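Local structure of twitching motility protein PilT (Aquifex aeolicus, 2EYU) at residues Ser167-Pro172 against Met238-Asp243; Leu130-Asn133 against Asp137-His140; Ile28-Pro33 against Thr40-Met45; Pro14-Glu19 against Leu184-Thr189; Gln202-Met207 against Pro244-Arg249. The protein drives retraction of type IV pili as the motor of twitching motility, probably by hydrolysing ATP in a P-loop NTPase domain. The protein carries 1 engineered substitution. All coordinates share one frame; numbering follows the deposited sequence.

Interaction 1: residues Ser167-Pro172 against Met238-Asp243; sequences SQRLLP and MEASPD
Arg-169, on strand 162-171, and Ala-240, on helix 234-240, bring the two backbones closest, with CA atoms 7.7 Å apart; no hydrogen bond joins the segments. The arginine spans the gap by lying alongside the alanine. Its CG stands anti to the backbone N (chi1 -158°), which brings CD to 3.5 Å from Ala-240 CB. The bend at chi3 (-91°) then swings the guanidinium across the alanine, NH1 coming within 3.5 Å of Ala-240 CA. The carbonyl oxygen Ala-240 O sits over the centre of one guanidinium face, 3.8 Å above the plane, a place where an N-H cannot point at it. The polar end is held instead by Asn-133, whose OD1 bonds NH2. A second apolar touch comes from the tip of Leu-171, whose CD2 reaches Ala-240 CB at 3.9 Å. The methyl of Ala-240 thus meets two side chains of one strand. That strand belongs to the central sheet of the P-loop NTPase fold: it pairs antiparallel with strand 179-185, through Arg-169 with Ala-181 and Leu-171 with Val-179, while past Ala-240 the chain packs, through Ser-241, on Leu-223 of helix 219-228 and Leu-247 of helix 244-251.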
# COMPACT_ATOMS: atom_id res chain seq x y z
N SER A 167 -5.08 -0.09 -2.05
CA SER A 167 -6.20 0.01 -1.12
C SER A 167 -6.99 -1.30 -1.17
O SER A 167 -7.51 -1.61 -2.23
CB SER A 167 -7.10 1.17 -1.50
OG SER A 167 -6.96 2.28 -0.64
N GLN A 168 -7.09 -2.11 -0.12
CA GLN A 168 -7.73 -3.42 -0.27
C GLN A 168 -9.01 -3.56 0.54
O GLN A 168 -9.14 -2.94 1.58
CB GLN A 168 -6.81 -4.56 0.18
CG GLN A 168 -5.70 -4.99 -0.76
CD GLN A 168 -4.59 -5.70 0.02
OE1 GLN A 168 -4.92 -6.56 0.84
NE2 GLN A 168 -3.35 -5.29 -0.18
N ARG A 169 -9.89 -4.41 0.04
CA ARG A 169 -11.03 -4.90 0.81
C ARG A 169 -11.26 -6.36 0.41
O ARG A 169 -11.07 -6.73 -0.75
CB ARG A 169 -12.28 -4.06 0.58
CG ARG A 169 -13.30 -4.17 1.70
CD ARG A 169 -14.49 -3.26 1.44
NE ARG A 169 -14.29 -1.95 2.05
CZ ARG A 169 -15.21 -1.29 2.74
NH1 ARG A 169 -16.41 -1.82 2.93
NH2 ARG A 169 -14.92 -0.10 3.25
N LEU A 170 -11.66 -7.15 1.40
CA LEU A 170 -11.98 -8.56 1.22
C LEU A 170 -13.49 -8.74 1.20
O LEU A 170 -14.14 -8.36 2.18
CB LEU A 170 -11.34 -9.39 2.34
CG LEU A 170 -9.83 -9.58 2.29
CD1 LEU A 170 -9.28 -9.92 3.67
CD2 LEU A 170 -9.46 -10.68 1.31
N LEU A 171 -14.05 -9.26 0.12
CA LEU A 171 -15.50 -9.42 -0.02
C LEU A 171 -15.89 -10.90 0.11
O LEU A 171 -15.10 -11.76 -0.26
CB LEU A 171 -15.98 -9.01 -1.38
CG LEU A 171 -16.45 -7.60 -1.73
CD1 LEU A 171 -17.95 -7.46 -1.51
CD2 LEU A 171 -15.69 -6.55 -0.94
N PRO A 172 -17.10 -11.20 0.56
CA PRO A 172 -17.55 -12.59 0.51
C PRO A 172 -17.83 -13.03 -0.93
O PRO A 172 -17.74 -12.16 -1.79
CB PRO A 172 -18.88 -12.56 1.28
CG PRO A 172 -19.37 -11.17 1.07
CD PRO A 172 -18.13 -10.30 1.12
N MSE A 238 -21.97 -2.53 -3.91
CA MSE A 238 -22.50 -1.28 -3.39
C MSE A 238 -22.11 -1.03 -1.94
O MSE A 238 -21.78 0.09 -1.53
CB MSE A 238 -24.03 -1.28 -3.53
CG MSE A 238 -24.54 -1.30 -4.96
SE MSE A 238 -23.94 0.25 -5.94
CE MSE A 238 -24.54 1.44 -4.55
N GLU A 239 -22.13 -2.09 -1.13
CA GLU A 239 -21.79 -1.95 0.29
C GLU A 239 -20.35 -1.52 0.55
O GLU A 239 -20.06 -0.90 1.57
CB GLU A 239 -22.04 -3.29 0.99
CG GLU A 239 -23.43 -3.48 1.59
CD GLU A 239 -23.48 -4.50 2.70
OE1 GLU A 239 -24.29 -4.33 3.63
OE2 GLU A 239 -22.72 -5.49 2.66
N ALA A 240 -19.43 -1.85 -0.34
CA ALA A 240 -17.99 -1.70 -0.16
C ALA A 240 -17.41 -0.54 -0.96
O ALA A 240 -16.29 -0.09 -0.73
CB ALA A 240 -17.33 -3.01 -0.56
N SER A 241 -18.14 -0.04 -1.93
CA SER A 241 -17.74 1.10 -2.75
C SER A 241 -17.51 2.36 -1.94
O SER A 241 -18.35 2.79 -1.14
CB SER A 241 -18.81 1.36 -3.81
OG SER A 241 -18.68 2.64 -4.40
N PRO A 242 -16.37 3.03 -2.15
CA PRO A 242 -16.11 4.31 -1.49
C PRO A 242 -16.84 5.45 -2.20
O PRO A 242 -16.66 6.62 -1.91
CB PRO A 242 -14.60 4.49 -1.66
CG PRO A 242 -14.25 3.70 -2.87
CD PRO A 242 -15.27 2.61 -3.02
N ASP A 243 -17.67 5.09 -3.18
CA ASP A 243 -18.58 6.05 -3.79
C ASP A 243 -19.63 5.30 -4.61
O ASP A 243 -19.50 5.07 -5.80
CB ASP A 243 -17.89 7.08 -4.68
CG ASP A 243 -18.68 8.38 -4.62
OD1 ASP A 243 -19.03 8.79 -3.49
OD2 ASP A 243 -18.94 8.96 -5.69

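Interaction 2: residues Leu130-Asn133 against Asp137-His140; sequences LHTN and DTIH
Thr-138, Thr-132 and Asp-137 bury the greatest areas where the loop following strand 125-130 turns back on the helix it leads into, 135-144. The fold is that of the P-loop NTPases, and the loop sequence is consistent with the His box of pilus-retraction and secretion ATPases. The two threonines meet hydroxyl to hydroxyl, their side chains crossing at about a right angle: Thr-132 OG1 donates to Thr-138 OG1 over 2.6 Å. The accepting hydroxyl in turn donates a hydrogen bond to Thr-134 O, one helical turn back, so a chain of two bonds satisfies both buried oxygens and ties the loop to the first turn of the helix. Thr-132 places OG1 between its backbone N and its carbonyl carbon (chi1 52°), which lays the oxygen 3.6 Å from Thr-138 CA and leaves CG2 3.9 Å from Asp-137 O. The Thr-138 methyl CG2, anti to its own N, faces Leu-130 CD1 at 4.1 Å, and the same side chain leans on Leu-29 and Thr-31 of strand 26-31. Asp-137 brings its CB to 4.1 Å from Thr-132 CB, on the partly exposed flank of the contact. Asn-133, next in the loop, leads on to Arg-169 of strand 162-171. The Asp-137 carboxylate approaches the Asn-133 backbone without bonding it: OD1 is 4.0 Å from Asn-133 N.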
# COMPACT_ATOMS: atom_id res chain seq x y z
N LEU A 130 -1.59 1.79 6.34
CA LEU A 130 -2.51 2.75 6.96
C LEU A 130 -3.92 2.15 6.89
O LEU A 130 -4.16 1.23 6.10
CB LEU A 130 -2.52 4.08 6.26
CG LEU A 130 -1.27 4.82 5.82
CD1 LEU A 130 -0.82 4.39 4.44
CD2 LEU A 130 -1.52 6.32 5.84
N HIS A 131 -4.83 2.71 7.67
CA HIS A 131 -6.23 2.28 7.67
C HIS A 131 -7.13 3.08 6.77
O HIS A 131 -8.37 2.99 6.82
CB HIS A 131 -6.76 2.34 9.12
CG HIS A 131 -6.44 1.09 9.88
ND1 HIS A 131 -5.80 1.11 11.10
CD2 HIS A 131 -6.68 -0.22 9.63
CE1 HIS A 131 -5.65 -0.12 11.56
NE2 HIS A 131 -6.17 -0.95 10.68
N THR A 132 -6.56 3.89 5.89
CA THR A 132 -7.36 4.66 4.93
C THR A 132 -7.98 3.75 3.89
O THR A 132 -7.49 2.66 3.61
CB THR A 132 -6.48 5.70 4.21
OG1 THR A 132 -5.32 5.02 3.70
CG2 THR A 132 -5.97 6.75 5.19
N ASN A 133 -9.09 4.21 3.30
CA ASN A 133 -9.85 3.32 2.43
C ASN A 133 -9.53 3.49 0.95
O ASN A 133 -9.87 2.59 0.18
CB ASN A 133 -11.35 3.54 2.66
CG ASN A 133 -11.92 2.42 3.52
OD1 ASN A 133 -13.11 2.09 3.45
ND2 ASN A 133 -11.05 1.84 4.33
N ASP A 137 -7.44 9.10 -0.17
CA ASP A 137 -7.46 9.46 1.26
C ASP A 137 -6.09 9.23 1.87
O ASP A 137 -5.68 9.85 2.85
CB ASP A 137 -8.47 8.63 2.06
CG ASP A 137 -9.83 8.56 1.42
OD1 ASP A 137 -10.54 7.55 1.65
OD2 ASP A 137 -10.20 9.51 0.70
N THR A 138 -5.42 8.25 1.27
CA THR A 138 -4.09 7.82 1.72
C THR A 138 -3.09 8.96 1.67
O THR A 138 -2.33 9.17 2.61
CB THR A 138 -3.63 6.62 0.88
OG1 THR A 138 -4.41 5.48 1.31
CG2 THR A 138 -2.16 6.30 1.11
N ILE A 139 -3.19 9.67 0.55
CA ILE A 139 -2.31 10.82 0.30
C ILE A 139 -2.62 11.96 1.24
O ILE A 139 -1.75 12.63 1.78
CB ILE A 139 -2.40 11.27 -1.16
CG1 ILE A 139 -1.92 10.17 -2.10
CG2 ILE A 139 -1.65 12.58 -1.37
CD1 ILE A 139 -2.23 10.40 -3.57
N HIS A 140 -3.91 12.18 1.48
CA HIS A 140 -4.32 13.23 2.41
C HIS A 140 -3.96 12.94 3.85
O HIS A 140 -3.59 13.82 4.64
CB HIS A 140 -5.84 13.36 2.27
CG HIS A 140 -6.27 14.10 1.05
ND1 HIS A 140 -5.78 15.34 0.71
CD2 HIS A 140 -7.16 13.78 0.09
CE1 HIS A 140 -6.34 15.75 -0.42
NE2 HIS A 140 -7.18 14.81 -0.82

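Interaction 3: residues Ile28-Pro33 against Thr40-Met45; sequences ILVTGP and TTIASM
Thr-41 O accepts the shorter of the two backbone helix bonds here, from Met-45 N at 2.9 Å, and Thr-41 CB lies 4.2 Å from Val-30 CG1. The two segments are the strand and helix that flank a probable P-loop (Walker A), the strand-loop-helix unit that in this superfamily cradles nucleotide phosphates. Val-30 makes the contact between them. With CG1 anti to the backbone N (chi1 172°), one methyl faces Thr-41 and the other, CG2, meets Ile-42 CD1 at 3.3 Å, tighter than ordinary van der Waals contact. The Val-30 and Ile-42 side chains run antiparallel alongside one another. The isoleucine brings CD1 there with a nearly eclipsed chi2 of -23°, a sign of local strain. The hydroxyl of Thr-41 turns to the side-chain amide of Gln-168 on strand 162-171, and Phe-127 of strand 125-130 packs on both Ile-42 and Met-45. Where the strand gives way to the loop, Gly-32 has a backbone conformation in which a CB would press on the preceding carbonyl O and strike Pro-33 CD. Behind the crowded methyl pair, Ile-42 CG1 sits 4.0 Å from Val-30 CB.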
# COMPACT_ATOMS: atom_id res chain seq x y z
N ILE A 28 6.10 2.12 -0.51
CA ILE A 28 4.97 1.30 -0.98
C ILE A 28 3.94 1.26 0.15
O ILE A 28 4.36 0.88 1.25
CB ILE A 28 5.35 -0.14 -1.30
CG1 ILE A 28 6.25 -0.27 -2.53
CG2 ILE A 28 4.11 -1.01 -1.41
CD1 ILE A 28 7.01 -1.57 -2.63
N LEU A 29 2.69 1.63 -0.09
CA LEU A 29 1.70 1.63 0.98
C LEU A 29 0.57 0.65 0.71
O LEU A 29 0.09 0.58 -0.43
CB LEU A 29 1.07 3.01 1.12
CG LEU A 29 2.06 4.17 1.33
CD1 LEU A 29 1.31 5.47 1.52
CD2 LEU A 29 2.95 3.88 2.50
N VAL A 30 0.16 -0.10 1.74
CA VAL A 30 -0.97 -1.03 1.50
C VAL A 30 -2.02 -0.69 2.53
O VAL A 30 -1.72 -0.69 3.74
CB VAL A 30 -0.51 -2.49 1.56
CG1 VAL A 30 -1.68 -3.44 1.49
CG2 VAL A 30 0.42 -2.78 0.38
N THR A 31 -3.24 -0.36 2.11
CA THR A 31 -4.17 0.20 3.09
C THR A 31 -5.55 -0.45 3.04
O THR A 31 -5.86 -1.24 2.17
CB THR A 31 -4.37 1.72 2.88
OG1 THR A 31 -5.07 1.90 1.65
CG2 THR A 31 -3.03 2.44 2.76
N GLY A 32 -6.36 -0.09 4.04
CA GLY A 32 -7.72 -0.57 4.16
C GLY A 32 -8.19 -0.67 5.60
O GLY A 32 -7.46 -0.57 6.58
N PRO A 33 -9.50 -0.88 5.76
CA PRO A 33 -10.09 -0.91 7.10
C PRO A 33 -9.65 -2.08 7.94
O PRO A 33 -8.68 -2.80 7.67
CB PRO A 33 -11.60 -1.00 6.76
CG PRO A 33 -11.65 -1.63 5.41
CD PRO A 33 -10.46 -1.08 4.66
N THR A 40 -1.60 -9.42 5.10
CA THR A 40 -1.42 -10.61 4.28
C THR A 40 -0.84 -10.25 2.92
O THR A 40 -0.02 -10.97 2.34
CB THR A 40 -2.76 -11.34 4.08
OG1 THR A 40 -3.19 -11.90 5.32
CG2 THR A 40 -2.58 -12.50 3.11
N THR A 41 -1.25 -9.10 2.35
CA THR A 41 -0.65 -8.68 1.08
C THR A 41 0.82 -8.34 1.27
O THR A 41 1.70 -8.88 0.62
CB THR A 41 -1.45 -7.49 0.51
OG1 THR A 41 -2.75 -8.03 0.24
CG2 THR A 41 -0.92 -6.92 -0.81
N ILE A 42 1.07 -7.42 2.20
CA ILE A 42 2.42 -7.08 2.61
C ILE A 42 3.33 -8.27 2.81
O ILE A 42 4.48 -8.39 2.37
CB ILE A 42 2.25 -6.32 3.95
CG1 ILE A 42 1.96 -4.83 3.71
CG2 ILE A 42 3.43 -6.56 4.87
CD1 ILE A 42 2.49 -4.44 2.34
N ALA A 43 2.79 -9.26 3.53
CA ALA A 43 3.61 -10.42 3.88
C ALA A 43 3.91 -11.28 2.66
O ALA A 43 5.00 -11.85 2.48
CB ALA A 43 2.89 -11.15 5.00
N SER A 44 2.93 -11.40 1.77
CA SER A 44 3.12 -12.14 0.54
C SER A 44 4.16 -11.46 -0.37
O SER A 44 4.94 -12.15 -1.03
CB SER A 44 1.82 -12.30 -0.25
OG SER A 44 2.15 -12.73 -1.58
N MSE A 45 4.14 -10.13 -0.41
CA MSE A 45 5.08 -9.36 -1.21
C MSE A 45 6.46 -9.38 -0.60
O MSE A 45 7.49 -9.52 -1.28
CB MSE A 45 4.67 -7.89 -1.34
CG MSE A 45 3.38 -7.59 -2.05
SE MSE A 45 2.91 -5.72 -2.07
CE MSE A 45 4.47 -5.27 -3.13

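Interaction 4: residues Pro14-Glu19 against Leu184-Thr189; sequences PDKVLE and LLIPNT
Lys-16 meets the end of Ile-186 tip to tip, through three successive carbons of its aliphatic chain. CG is 3.3 Å from Ile-186 CD1, CD lies 3.5 Å from that same methyl, and CE rests 3.6 Å from Ile-186 CG2. The first two are closer than usual van der Waals contact, and the chi1 of 132°, well away from a staggered position, also points to a strained fit. Bends at chi3 and chi4 then turn the ammonium group back over its own helical turn, where NZ forms a salt bridge of 3.4 Å with Glu-19 OE1. With an alanine here the methyls of Ile-186 would probably lose the three carbons packed on them, and Glu-19 its salt-bridge partner. Beside this pair, Val-17 CG2 sits against both methyls of Leu-184, 3.6 Å from CD1 and 3.8 Å from CD2. The leucine has CG anti to its backbone N (chi1 174°), which lifts the fork toward the valine. In the P-loop NTPase fold this joins the short helix 16-19 to the end of strand 179-185, one of the antiparallel strands of the mixed sheet, and to the residue after it. Ile-166 of the neighbouring strand 162-171 touches both Val-17 and Leu-184, and Phe-8 and Met-45 close in on the valine as well. The helical turn starts with Val-17 N bonded to Pro-14 O at 3.0 Å. Past Ile-186 the chain enters helix 189-197, whose N-cap is Asn-188, its OD1 accepting from Ile-191 N.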
# COMPACT_ATOMS: atom_id res chain seq x y z
N PRO A 14 -2.95 -8.03 -9.43
CA PRO A 14 -2.23 -8.23 -10.70
C PRO A 14 -0.72 -8.02 -10.55
O PRO A 14 -0.25 -7.29 -9.67
CB PRO A 14 -2.86 -7.19 -11.61
CG PRO A 14 -3.87 -6.46 -10.80
CD PRO A 14 -3.49 -6.67 -9.35
N ASP A 15 -0.01 -8.69 -11.44
CA ASP A 15 1.42 -8.79 -11.59
C ASP A 15 2.15 -7.48 -11.36
O ASP A 15 3.20 -7.47 -10.70
CB ASP A 15 1.78 -9.28 -13.00
CG ASP A 15 1.08 -10.54 -13.45
OD1 ASP A 15 1.02 -10.79 -14.68
OD2 ASP A 15 0.57 -11.30 -12.60
N LYS A 16 1.69 -6.35 -11.88
CA LYS A 16 2.50 -5.15 -11.73
C LYS A 16 2.73 -4.75 -10.27
O LYS A 16 3.66 -3.98 -10.01
CB LYS A 16 1.88 -3.97 -12.50
CG LYS A 16 1.80 -2.71 -11.67
CD LYS A 16 1.45 -1.50 -12.54
CE LYS A 16 2.67 -0.61 -12.77
NZ LYS A 16 3.83 -1.38 -13.32
N VAL A 17 1.92 -5.22 -9.33
CA VAL A 17 2.12 -4.86 -7.92
C VAL A 17 3.41 -5.48 -7.40
O VAL A 17 4.18 -4.90 -6.64
CB VAL A 17 0.93 -5.33 -7.07
CG1 VAL A 17 1.30 -5.29 -5.59
CG2 VAL A 17 -0.30 -4.48 -7.33
N LEU A 18 3.65 -6.73 -7.81
CA LEU A 18 4.89 -7.41 -7.46
C LEU A 18 6.11 -6.80 -8.13
O LEU A 18 7.27 -6.92 -7.70
CB LEU A 18 4.73 -8.89 -7.85
CG LEU A 18 5.37 -9.97 -6.99
CD1 LEU A 18 5.08 -9.80 -5.51
CD2 LEU A 18 4.90 -11.35 -7.46
N GLU A 19 5.96 -6.10 -9.25
CA GLU A 19 7.15 -5.47 -9.84
C GLU A 19 7.72 -4.40 -8.94
O GLU A 19 8.89 -4.01 -9.02
CB GLU A 19 6.74 -4.81 -11.16
CG GLU A 19 6.72 -5.70 -12.39
CD GLU A 19 6.10 -4.90 -13.53
OE1 GLU A 19 6.31 -3.66 -13.51
OE2 GLU A 19 5.42 -5.50 -14.38
N LEU A 184 -5.73 0.83 -7.02
CA LEU A 184 -4.26 0.75 -7.18
C LEU A 184 -3.77 2.02 -7.86
O LEU A 184 -4.31 2.45 -8.88
CB LEU A 184 -3.93 -0.52 -7.94
CG LEU A 184 -2.51 -0.85 -8.39
CD1 LEU A 184 -1.58 -1.14 -7.22
CD2 LEU A 184 -2.52 -2.06 -9.32
N LEU A 185 -2.72 2.62 -7.32
CA LEU A 185 -2.15 3.84 -7.89
C LEU A 185 -0.63 3.68 -7.93
O LEU A 185 0.04 3.76 -6.90
CB LEU A 185 -2.49 5.08 -7.09
CG LEU A 185 -1.78 6.37 -7.51
CD1 LEU A 185 -1.96 6.64 -9.00
CD2 LEU A 185 -2.26 7.58 -6.72
N ILE A 186 -0.12 3.42 -9.12
CA ILE A 186 1.34 3.34 -9.25
C ILE A 186 1.74 4.47 -10.19
O ILE A 186 1.61 4.30 -11.40
CB ILE A 186 1.79 1.97 -9.73
CG1 ILE A 186 1.59 0.89 -8.65
CG2 ILE A 186 3.24 1.88 -10.21
CD1 ILE A 186 1.74 -0.50 -9.22
N PRO A 187 2.20 5.54 -9.57
CA PRO A 187 2.37 6.82 -10.25
C PRO A 187 3.23 6.58 -11.49
O PRO A 187 4.03 5.66 -11.49
CB PRO A 187 3.04 7.72 -9.23
CG PRO A 187 2.78 7.09 -7.91
CD PRO A 187 2.63 5.62 -8.16
N ASN A 188 2.95 7.39 -12.49
CA ASN A 188 3.69 7.47 -13.75
C ASN A 188 4.06 8.95 -13.87
O ASN A 188 3.74 9.69 -12.92
CB ASN A 188 2.89 6.96 -14.93
CG ASN A 188 1.60 7.72 -15.16
OD1 ASN A 188 1.35 8.74 -14.52
ND2 ASN A 188 0.77 7.26 -16.08
N THR A 189 4.70 9.40 -14.93
CA THR A 189 5.15 10.79 -14.93
C THR A 189 4.01 11.79 -14.74
O THR A 189 4.20 12.80 -14.06
CB THR A 189 5.89 11.11 -16.25
OG1 THR A 189 7.28 10.80 -16.10
CG2 THR A 189 5.78 12.60 -16.54

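Interaction 5: residues Gln202-Met207 against Pro244-Arg249; sequences QVYSLM and PKELER
Tyr-204 and Glu-246 join helix 200-209 to helix 244-251 through the ends of two long side chains, a surface contact within the helical C-terminal part of this P-loop NTPase domain. Both chains leave their helices with CG anti to the backbone N, at chi1 -177° for the tyrosine and -158° for the glutamate. The glutamate stays extended beyond CG, so the two side chains converge from facing helices and hydroxyl meets carboxylate. Tyr-204 OH donates to Glu-246 OE2 in the model, but at 2.4 Å, with the hydroxyl too close to another atom, the exact geometry of this hydrogen bond is doubtful. The acceptor lies at the ring's edge, in its plane, and the carboxylate is turned 67° from that plane. A phenylalanine in place of Tyr-204 would probably leave Glu-246 OE2 without this donor and the carboxylate freer to swing, since the hydroxyl carries the closest contact between the two helices here. The ring itself is lodged against Thr-218 and against Ile-136 of helix 135-144, which helps to fix its direction. On the other helix, Leu-247 packs on Leu-223 and Tyr-224 of helix 219-228. The second carboxylate oxygen stays farther off, Glu-246 OE1 lying 3.3 Å from Tyr-204 OH and 4.0 Å from Tyr-204 CE2.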
# COMPACT_ATOMS: atom_id res chain seq x y z
N GLN A 202 -7.79 15.38 -10.49
CA GLN A 202 -7.33 14.88 -11.78
C GLN A 202 -6.55 13.58 -11.68
O GLN A 202 -6.57 12.76 -12.60
CB GLN A 202 -6.49 15.99 -12.45
CG GLN A 202 -7.31 17.28 -12.58
CD GLN A 202 -8.14 17.34 -13.85
OE1 GLN A 202 -8.32 16.35 -14.56
NE2 GLN A 202 -8.68 18.51 -14.15
N VAL A 203 -5.85 13.32 -10.58
CA VAL A 203 -5.17 12.04 -10.37
C VAL A 203 -6.20 10.91 -10.39
O VAL A 203 -5.93 9.85 -10.94
CB VAL A 203 -4.43 12.01 -9.02
CG1 VAL A 203 -4.03 10.60 -8.60
CG2 VAL A 203 -3.19 12.91 -9.08
N TYR A 204 -7.36 11.17 -9.78
CA TYR A 204 -8.42 10.15 -9.74
C TYR A 204 -8.96 9.88 -11.14
O TYR A 204 -9.06 8.73 -11.56
CB TYR A 204 -9.57 10.54 -8.82
CG TYR A 204 -10.63 9.46 -8.70
CD1 TYR A 204 -10.44 8.38 -7.86
CD2 TYR A 204 -11.81 9.51 -9.44
CE1 TYR A 204 -11.38 7.37 -7.73
CE2 TYR A 204 -12.76 8.51 -9.32
CZ TYR A 204 -12.54 7.44 -8.47
OH TYR A 204 -13.49 6.44 -8.35
N SER A 205 -9.28 10.95 -11.86
CA SER A 205 -9.74 10.80 -13.24
C SER A 205 -8.72 9.99 -14.03
O SER A 205 -9.03 9.15 -14.87
CB SER A 205 -9.99 12.14 -13.92
OG SER A 205 -10.62 13.09 -13.09
N LEU A 206 -7.43 10.22 -13.77
CA LEU A 206 -6.47 9.38 -14.50
C LEU A 206 -6.50 7.95 -13.99
O LEU A 206 -6.02 7.01 -14.63
CB LEU A 206 -5.06 9.96 -14.34
CG LEU A 206 -4.38 10.43 -15.63
CD1 LEU A 206 -5.30 11.34 -16.41
CD2 LEU A 206 -3.07 11.13 -15.31
N MSE A 207 -7.03 7.68 -12.79
CA MSE A 207 -6.99 6.26 -12.41
C MSE A 207 -8.10 5.54 -13.17
O MSE A 207 -7.98 4.35 -13.44
CB MSE A 207 -7.17 6.07 -10.92
CG MSE A 207 -5.93 6.15 -10.04
SE MSE A 207 -6.38 6.61 -8.20
CE MSE A 207 -6.52 4.72 -7.72
N PRO A 244 -20.69 4.90 -3.93
CA PRO A 244 -21.73 4.08 -4.56
C PRO A 244 -22.30 4.75 -5.80
O PRO A 244 -22.65 4.10 -6.78
CB PRO A 244 -22.76 3.99 -3.44
CG PRO A 244 -22.49 5.15 -2.55
CD PRO A 244 -20.98 5.23 -2.52
N LYS A 245 -22.41 6.09 -5.80
CA LYS A 245 -23.05 6.79 -6.91
C LYS A 245 -22.35 6.57 -8.25
O LYS A 245 -23.02 6.42 -9.28
CB LYS A 245 -23.09 8.30 -6.61
CG LYS A 245 -24.49 8.84 -6.41
CD LYS A 245 -25.01 8.50 -5.02
CE LYS A 245 -26.36 9.16 -4.78
NZ LYS A 245 -26.24 10.65 -4.78
N GLU A 246 -21.02 6.57 -8.20
CA GLU A 246 -20.17 6.25 -9.34
C GLU A 246 -20.36 4.80 -9.77
O GLU A 246 -20.44 4.50 -10.97
CB GLU A 246 -18.71 6.53 -9.00
CG GLU A 246 -17.78 6.75 -10.16
CD GLU A 246 -16.33 6.40 -9.93
OE1 GLU A 246 -15.57 6.22 -10.92
OE2 GLU A 246 -15.88 6.27 -8.78
N LEU A 247 -20.45 3.84 -8.86
CA LEU A 247 -20.66 2.45 -9.31
C LEU A 247 -22.04 2.31 -9.93
O LEU A 247 -22.27 1.60 -10.93
CB LEU A 247 -20.45 1.48 -8.15
CG LEU A 247 -20.43 -0.02 -8.37
CD1 LEU A 247 -19.53 -0.44 -9.53
CD2 LEU A 247 -19.98 -0.77 -7.12
N GLU A 248 -23.03 2.99 -9.32
CA GLU A 248 -24.37 2.77 -9.88
C GLU A 248 -24.41 3.37 -11.28
O GLU A 248 -25.04 2.82 -12.18
CB GLU A 248 -25.46 3.39 -9.02
CG GLU A 248 -25.56 4.90 -9.11
CD GLU A 248 -26.81 5.43 -8.43
OE1 GLU A 248 -27.42 4.66 -7.66
OE2 GLU A 248 -27.17 6.61 -8.67
N ARG A 249 -23.71 4.51 -11.44
CA ARG A 249 -23.65 5.10 -12.77
C ARG A 249 -22.95 4.12 -13.70
O ARG A 249 -23.21 4.01 -14.89
CB ARG A 249 -22.94 6.45 -12.77
CG ARG A 249 -23.83 7.63 -12.42
CD ARG A 249 -25.05 7.67 -13.32
NE ARG A 249 -26.26 7.09 -12.74
CZ ARG A 249 -26.86 5.99 -13.17
NH1 ARG A 249 -26.36 5.31 -14.20
NH2 ARG A 249 -27.96 5.57 -12.57

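Interactions 1, 2 and 3 meet round the probable P-loop. Ser-167 OG is 3.0 Å from Asn-133 O, joining interaction 1 to interaction 2; Gln-168 N is 2.7 Å from Thr-31 O, joining interaction 1 to interaction 3; and Leu-130 O is 3.3 Å from Gly-32 N, joining interaction 2 to interaction 3. Interactions 1, 3 and 4 share the central sheet; interaction 4 reaches interaction 3 where Met-45 CE packs 3.5 Å from Val-17 O. Of the other contacts interaction 5 is the farthest from interaction 3, about 23 Å between centres. It connects to interaction 1 through Met-238 CE and Pro-244 CB, 3.3 Å apart, and to interaction 4 through Met-207 CE, 3.4 Å from Leu-184 O.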